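Long-range contact in telomerase reverse transcriptase (Candida albicans SC5314, PDB 6ZDQ), which probably extends chromosome ends by copying a template within its RNA subunit into telomeric DNA repeats, as a reverse transcriptase of the telomerase subfamily: residues Y210-Q223 with N445-Q457. Residues are numbered along the deposited sequence; the frame is centred on the assembly and turned at random.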
loop_
_atom_site.group_PDB
_atom_site.type_symbol
_atom_site.label_atom_id
_atom_site.label_comp_id
_atom_site.label_asym_id
_atom_site.label_seq_id
_atom_site.Cartn_x
_atom_site.Cartn_y
_atom_site.Cartn_z
ATOM N N TYR A 210 -3.586 13.909 20.960
ATOM C CA TYR A 210 -3.597 14.481 19.618
ATOM C C TYR A 210 -4.673 15.553 19.478
ATOM O O TYR A 210 -4.432 16.609 18.881
ATOM C CB TYR A 210 -3.800 13.366 18.592
ATOM C CG TYR A 210 -3.847 13.819 17.151
ATOM C CD1 TYR A 210 -2.679 14.052 16.439
ATOM C CD2 TYR A 210 -5.060 13.990 16.496
ATOM C CE1 TYR A 210 -2.717 14.457 15.118
ATOM C CE2 TYR A 210 -5.109 14.394 15.179
ATOM C CZ TYR A 210 -3.935 14.627 14.494
ATOM O OH TYR A 210 -3.979 15.028 13.179
ATOM N N ALA A 211 -5.866 15.298 20.021
ATOM C CA ALA A 211 -6.972 16.241 19.875
ATOM C C ALA A 211 -6.680 17.576 20.548
ATOM O O ALA A 211 -7.243 18.603 20.151
ATOM C CB ALA A 211 -8.258 15.634 20.436
ATOM N N LYS A 212 -5.822 17.584 21.571
ATOM C CA LYS A 212 -5.508 18.829 22.267
ATOM C C LYS A 212 -4.861 19.843 21.331
ATOM O O LYS A 212 -5.160 21.041 21.397
ATOM C CB LYS A 212 -4.596 18.547 23.461
ATOM C CG LYS A 212 -5.257 17.772 24.590
ATOM C CD LYS A 212 -4.227 17.278 25.599
ATOM C CE LYS A 212 -3.363 18.417 26.117
ATOM N NZ LYS A 212 -2.262 17.929 26.993
ATOM N N ASN A 213 -3.978 19.383 20.446
ATOM C CA ASN A 213 -3.219 20.276 19.581
ATOM C C ASN A 213 -3.799 20.405 18.180
ATOM O O ASN A 213 -3.632 21.454 17.550
ATOM C CB ASN A 213 -1.767 19.797 19.471
ATOM C CG ASN A 213 -1.162 19.456 20.817
ATOM O OD1 ASN A 213 -1.283 18.329 21.298
ATOM N ND2 ASN A 213 -0.505 20.431 21.436
ATOM N N ASN A 214 -4.479 19.376 17.677
ATOM C CA ASN A 214 -4.922 19.353 16.290
ATOM C C ASN A 214 -6.427 19.452 16.106
ATOM O O ASN A 214 -6.872 19.941 15.067
ATOM C CB ASN A 214 -4.431 18.073 15.600
ATOM C CG ASN A 214 -2.921 17.961 15.590
ATOM O OD1 ASN A 214 -2.262 18.399 14.647
ATOM N ND2 ASN A 214 -2.362 17.377 16.643
ATOM N N LEU A 215 -7.223 19.013 17.073
ATOM C CA LEU A 215 -8.660 18.894 16.887
ATOM C C LEU A 215 -9.414 19.888 17.760
ATOM O O LEU A 215 -8.861 20.513 18.668
ATOM C CB LEU A 215 -9.128 17.466 17.190
ATOM C CG LEU A 215 -8.472 16.362 16.359
ATOM C CD1 LEU A 215 -9.036 15.001 16.736
ATOM C CD2 LEU A 215 -8.653 16.634 14.874
ATOM N N VAL A 216 -10.703 20.030 17.454
ATOM C CA VAL A 216 -11.632 20.840 18.234
ATOM C C VAL A 216 -12.937 20.064 18.340
ATOM O O VAL A 216 -13.541 19.721 17.318
ATOM C CB VAL A 216 -11.879 22.224 17.608
ATOM C CG1 VAL A 216 -13.037 22.917 18.307
ATOM C CG2 VAL A 216 -10.622 23.076 17.687
ATOM N N LYS A 217 -13.369 19.783 19.567
ATOM C CA LYS A 217 -14.569 18.984 19.774
ATOM C C LYS A 217 -15.809 19.749 19.323
ATOM O O LYS A 217 -15.915 20.963 19.512
ATOM C CB LYS A 217 -14.694 18.585 21.244
ATOM C CG LYS A 217 -15.714 17.487 21.503
ATOM C CD LYS A 217 -15.648 16.998 22.940
ATOM C CE LYS A 217 -16.611 15.845 23.173
ATOM N NZ LYS A 217 -16.509 15.309 24.559
ATOM N N MET A 218 -16.750 19.024 18.717
ATOM C CA MET A 218 -17.966 19.600 18.173
ATOM C C MET A 218 -19.181 19.185 18.997
ATOM O O MET A 218 -19.208 18.092 19.570
ATOM C CB MET A 218 -18.178 19.166 16.717
ATOM C CG MET A 218 -17.171 19.726 15.723
ATOM S SD MET A 218 -17.475 21.451 15.293
ATOM C CE MET A 218 -16.379 22.300 16.428
ATOM N N PRO A 219 -20.204 20.035 19.075
ATOM C CA PRO A 219 -21.427 19.655 19.789
ATOM C C PRO A 219 -22.201 18.587 19.033
ATOM O O PRO A 219 -22.006 18.362 17.837
ATOM C CB PRO A 219 -22.217 20.965 19.866
ATOM C CG PRO A 219 -21.721 21.765 18.711
ATOM C CD PRO A 219 -20.267 21.416 18.567
ATOM N N SER A 220 -23.092 17.913 19.766
ATOM C CA SER A 220 -23.862 16.818 19.181
ATOM C C SER A 220 -24.731 17.288 18.021
ATOM O O SER A 220 -25.047 16.496 17.126
ATOM C CB SER A 220 -24.726 16.153 20.254
ATOM O OG SER A 220 -25.670 17.066 20.788
ATOM N N LYS A 221 -25.124 18.561 18.013
ATOM C CA LYS A 221 -25.976 19.094 16.958
ATOM C C LYS A 221 -25.207 19.465 15.693
ATOM O O LYS A 221 -25.802 20.039 14.774
ATOM C CB LYS A 221 -26.759 20.305 17.475
ATOM C CG LYS A 221 -25.976 21.219 18.400
ATOM C CD LYS A 221 -26.895 22.249 19.038
ATOM C CE LYS A 221 -26.171 23.075 20.088
ATOM N NZ LYS A 221 -27.087 24.041 20.756
ATOM N N ILE A 222 -23.909 19.157 15.619
ATOM C CA ILE A 222 -23.193 19.275 14.353
ATOM C C ILE A 222 -23.492 18.092 13.444
ATOM O O ILE A 222 -23.252 18.169 12.231
ATOM C CB ILE A 222 -21.675 19.397 14.576
ATOM C CG1 ILE A 222 -21.004 20.064 13.374
ATOM C CG2 ILE A 222 -21.058 18.028 14.804
ATOM C CD1 ILE A 222 -21.437 21.491 13.140
ATOM N N GLN A 223 -24.009 16.995 14.006
ATOM C CA GLN A 223 -24.320 15.809 13.216
ATOM C C GLN A 223 -25.438 16.073 12.214
ATOM O O GLN A 223 -25.510 15.403 11.177
ATOM C CB GLN A 223 -24.693 14.655 14.152
ATOM C CG GLN A 223 -24.647 13.273 13.523
ATOM C CD GLN A 223 -24.796 12.164 14.552
ATOM O OE1 GLN A 223 -24.909 12.426 15.750
ATOM N NE2 GLN A 223 -24.794 10.918 14.089
ATOM N N ASN A 445 -20.754 6.165 22.693
ATOM C CA ASN A 445 -21.091 7.530 22.310
ATOM C C ASN A 445 -20.007 8.122 21.419
ATOM O O ASN A 445 -18.842 8.214 21.818
ATOM C CB ASN A 445 -21.279 8.385 23.563
ATOM C CG ASN A 445 -22.038 7.657 24.658
ATOM O OD1 ASN A 445 -21.524 7.462 25.760
ATOM N ND2 ASN A 445 -23.265 7.248 24.358
ATOM N N LEU A 446 -20.392 8.527 20.211
ATOM C CA LEU A 446 -19.436 9.061 19.252
ATOM C C LEU A 446 -19.091 10.506 19.587
ATOM O O LEU A 446 -19.943 11.281 20.032
ATOM C CB LEU A 446 -19.985 8.966 17.825
ATOM C CG LEU A 446 -21.131 9.881 17.377
ATOM C CD1 LEU A 446 -21.204 9.919 15.859
ATOM C CD2 LEU A 446 -22.466 9.436 17.953
ATOM N N HIS A 447 -17.825 10.861 19.379
ATOM C CA HIS A 447 -17.318 12.203 19.643
ATOM C C HIS A 447 -16.826 12.784 18.325
ATOM O O HIS A 447 -15.822 12.320 17.772
ATOM C CB HIS A 447 -16.199 12.174 20.685
ATOM C CG HIS A 447 -16.628 11.657 22.024
ATOM N ND1 HIS A 447 -17.050 12.484 23.042
ATOM C CD2 HIS A 447 -16.689 10.396 22.515
ATOM C CE1 HIS A 447 -17.358 11.755 24.100
ATOM N NE2 HIS A 447 -17.148 10.485 23.807
ATOM N N LEU A 448 -17.533 13.791 17.821
ATOM C CA LEU A 448 -17.211 14.400 16.538
ATOM C C LEU A 448 -16.257 15.568 16.742
ATOM O O LEU A 448 -16.497 16.434 17.589
ATOM C CB LEU A 448 -18.485 14.866 15.834
ATOM C CG LEU A 448 -19.539 13.778 15.616
ATOM C CD1 LEU A 448 -20.793 14.352 14.974
ATOM C CD2 LEU A 448 -18.972 12.652 14.771
ATOM N N TYR A 449 -15.174 15.587 15.964
ATOM C CA TYR A 449 -14.141 16.609 16.077
ATOM C C TYR A 449 -13.910 17.276 14.730
ATOM O O TYR A 449 -13.770 16.592 13.710
ATOM C CB TYR A 449 -12.823 16.011 16.582
ATOM C CG TYR A 449 -12.854 15.532 18.014
ATOM C CD1 TYR A 449 -13.307 14.260 18.331
ATOM C CD2 TYR A 449 -12.415 16.349 19.046
ATOM C CE1 TYR A 449 -13.332 13.818 19.639
ATOM C CE2 TYR A 449 -12.437 15.916 20.358
ATOM C CZ TYR A 449 -12.897 14.649 20.649
ATOM O OH TYR A 449 -12.921 14.211 21.954
ATOM N N LYS A 450 -13.866 18.604 14.730
ATOM C CA LYS A 450 -13.315 19.351 13.611
ATOM C C LYS A 450 -11.840 19.636 13.873
ATOM O O LYS A 450 -11.343 19.498 14.993
ATOM C CB LYS A 450 -14.089 20.649 13.382
ATOM C CG LYS A 450 -15.342 20.488 12.536
ATOM C CD LYS A 450 -15.899 21.834 12.102
ATOM C CE LYS A 450 -17.116 21.659 11.209
ATOM N NZ LYS A 450 -17.703 22.963 10.803
ATOM N N ARG A 451 -11.130 20.035 12.822
ATOM C CA ARG A 451 -9.686 20.190 12.903
ATOM C C ARG A 451 -9.299 21.654 13.061
ATOM O O ARG A 451 -9.844 22.532 12.386
ATOM C CB ARG A 451 -8.998 19.598 11.674
ATOM C CG ARG A 451 -7.668 18.958 12.017
ATOM C CD ARG A 451 -7.176 18.039 10.924
ATOM N NE ARG A 451 -6.035 17.237 11.359
ATOM C CZ ARG A 451 -4.796 17.702 11.501
ATOM N NH1 ARG A 451 -4.526 18.975 11.247
ATOM N NH2 ARG A 451 -3.827 16.893 11.901
ATOM N N LYS A 452 -8.353 21.899 13.963
ATOM C CA LYS A 452 -7.810 23.222 14.230
ATOM C C LYS A 452 -6.559 23.516 13.408
ATOM O O LYS A 452 -6.028 24.629 13.486
ATOM C CB LYS A 452 -7.504 23.351 15.730
ATOM C CG LYS A 452 -7.340 24.769 16.258
ATOM C CD LYS A 452 -7.110 24.759 17.765
ATOM C CE LYS A 452 -5.946 23.853 18.138
ATOM N NZ LYS A 452 -5.735 23.805 19.608
ATOM N N ARG A 453 -6.085 22.552 12.620
ATOM C CA ARG A 453 -4.876 22.705 11.814
ATOM C C ARG A 453 -5.104 22.027 10.468
ATOM O O ARG A 453 -6.243 21.760 10.068
ATOM C CB ARG A 453 -3.642 22.154 12.541
ATOM C CG ARG A 453 -3.150 23.025 13.679
ATOM C CD ARG A 453 -1.651 22.867 13.888
ATOM N NE ARG A 453 -1.287 21.561 14.425
ATOM C CZ ARG A 453 -1.054 21.324 15.711
ATOM N NH1 ARG A 453 -1.149 22.308 16.596
ATOM N NH2 ARG A 453 -0.720 20.106 16.115
ATOM N N GLY A 454 -4.005 21.757 9.761
ATOM C CA GLY A 454 -4.047 21.305 8.382
ATOM C C GLY A 454 -4.833 20.035 8.129
ATOM O O GLY A 454 -5.292 19.382 9.066
ATOM N N VAL A 455 -4.965 19.662 6.855
ATOM C CA VAL A 455 -5.967 18.679 6.452
ATOM C C VAL A 455 -5.663 17.305 7.046
ATOM O O VAL A 455 -4.555 17.018 7.519
ATOM C CB VAL A 455 -6.053 18.611 4.920
ATOM C CG1 VAL A 455 -6.618 19.908 4.364
ATOM C CG2 VAL A 455 -4.680 18.338 4.338
ATOM N N PHE A 456 -6.681 16.446 7.024
ATOM C CA PHE A 456 -6.558 15.076 7.502
ATOM C C PHE A 456 -5.855 14.206 6.468
ATOM O O PHE A 456 -6.152 14.280 5.273
ATOM C CB PHE A 456 -7.935 14.469 7.780
ATOM C CG PHE A 456 -8.694 15.124 8.896
ATOM C CD1 PHE A 456 -8.652 14.600 10.176
ATOM C CD2 PHE A 456 -9.486 16.236 8.659
ATOM C CE1 PHE A 456 -9.363 15.186 11.205
ATOM C CE2 PHE A 456 -10.202 16.826 9.685
ATOM C CZ PHE A 456 -10.141 16.299 10.959
ATOM N N GLN A 457 -4.938 13.363 6.933
ATOM C CA GLN A 457 -4.387 12.332 6.065
ATOM C C GLN A 457 -5.461 11.305 5.724
ATOM O O GLN A 457 -6.320 10.983 6.549
ATOM C CB GLN A 457 -3.198 11.638 6.726
ATOM C CG GLN A 457 -1.951 12.494 6.824
ATOM C CD GLN A 457 -0.699 11.665 7.019
ATOM O OE1 GLN A 457 0.064 11.882 7.961
ATOM N NE2 GLN A 457 -0.477 10.710 6.123
#
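Leu-215, Val-216 and Lys-217 pair with Arg-451, Lys-450 and Tyr-449 in a short antiparallel beta ladder. Strand 215-217 comes after helix 196-214 in the chain and forms one outer strand of a mixed five-stranded sheet. Strand 446-451, part of the reverse transcriptase domain, lies between it and strand 436-440. The ladder thus joins helix 196-214, most of which falls in the RNA-binding domain, to the reverse transcriptase domain. Val-216 and Lys-450 are the hydrogen-bonded pair, with Val-216 N to Lys-450 O at 2.6 Å and Lys-450 N to Val-216 O at 2.8 Å. Backbone bonds from Met-218 N to Leu-448 O and from Lys-452 N to Asn-214 O continue the ladder.

The Tyr-449 side chain lies on the same face as Leu-215 and Lys-217. Leu-215 meets it at about a right angle, with CD1 3.9 Å from Tyr-449 CB. Lys-217 crosses the tyrosine obliquely, its CB 3.6 Å from Tyr-449 CE2. CG of Lys-217 is anti to the backbone N (chi1 -166°) and the chain beyond is extended. This carries NZ past the tyrosine to the edge of the His-447 ring, where it makes a weak hydrogen bond to ND1. The other branch of Leu-215, CD2, packs on Arg-451 CG and reaches Phe-456 CE1. Arg-451 CD sits over the centre of the Phe-456 ring, and NH1 bonds the carbonyl of Asp-343.

On the face that carries Val-216 and Lys-450, the bent Met-218 chain crosses Lys-450, with SD 3.6 Å from Lys-450 CD. Val-216 CG2 rests on Lys-452 CB at 3.7 Å.

Near Tyr-210, the Asn-214 amide and Arg-453 guanidinium planes are 79° apart. Arg-453 NH2 makes a weak, bent bond to Asn-214 OD1. Asn-214 ND2 turns back to Tyr-210 O, 3.1 Å away, in a nearly straight bond (169° at the hydrogen).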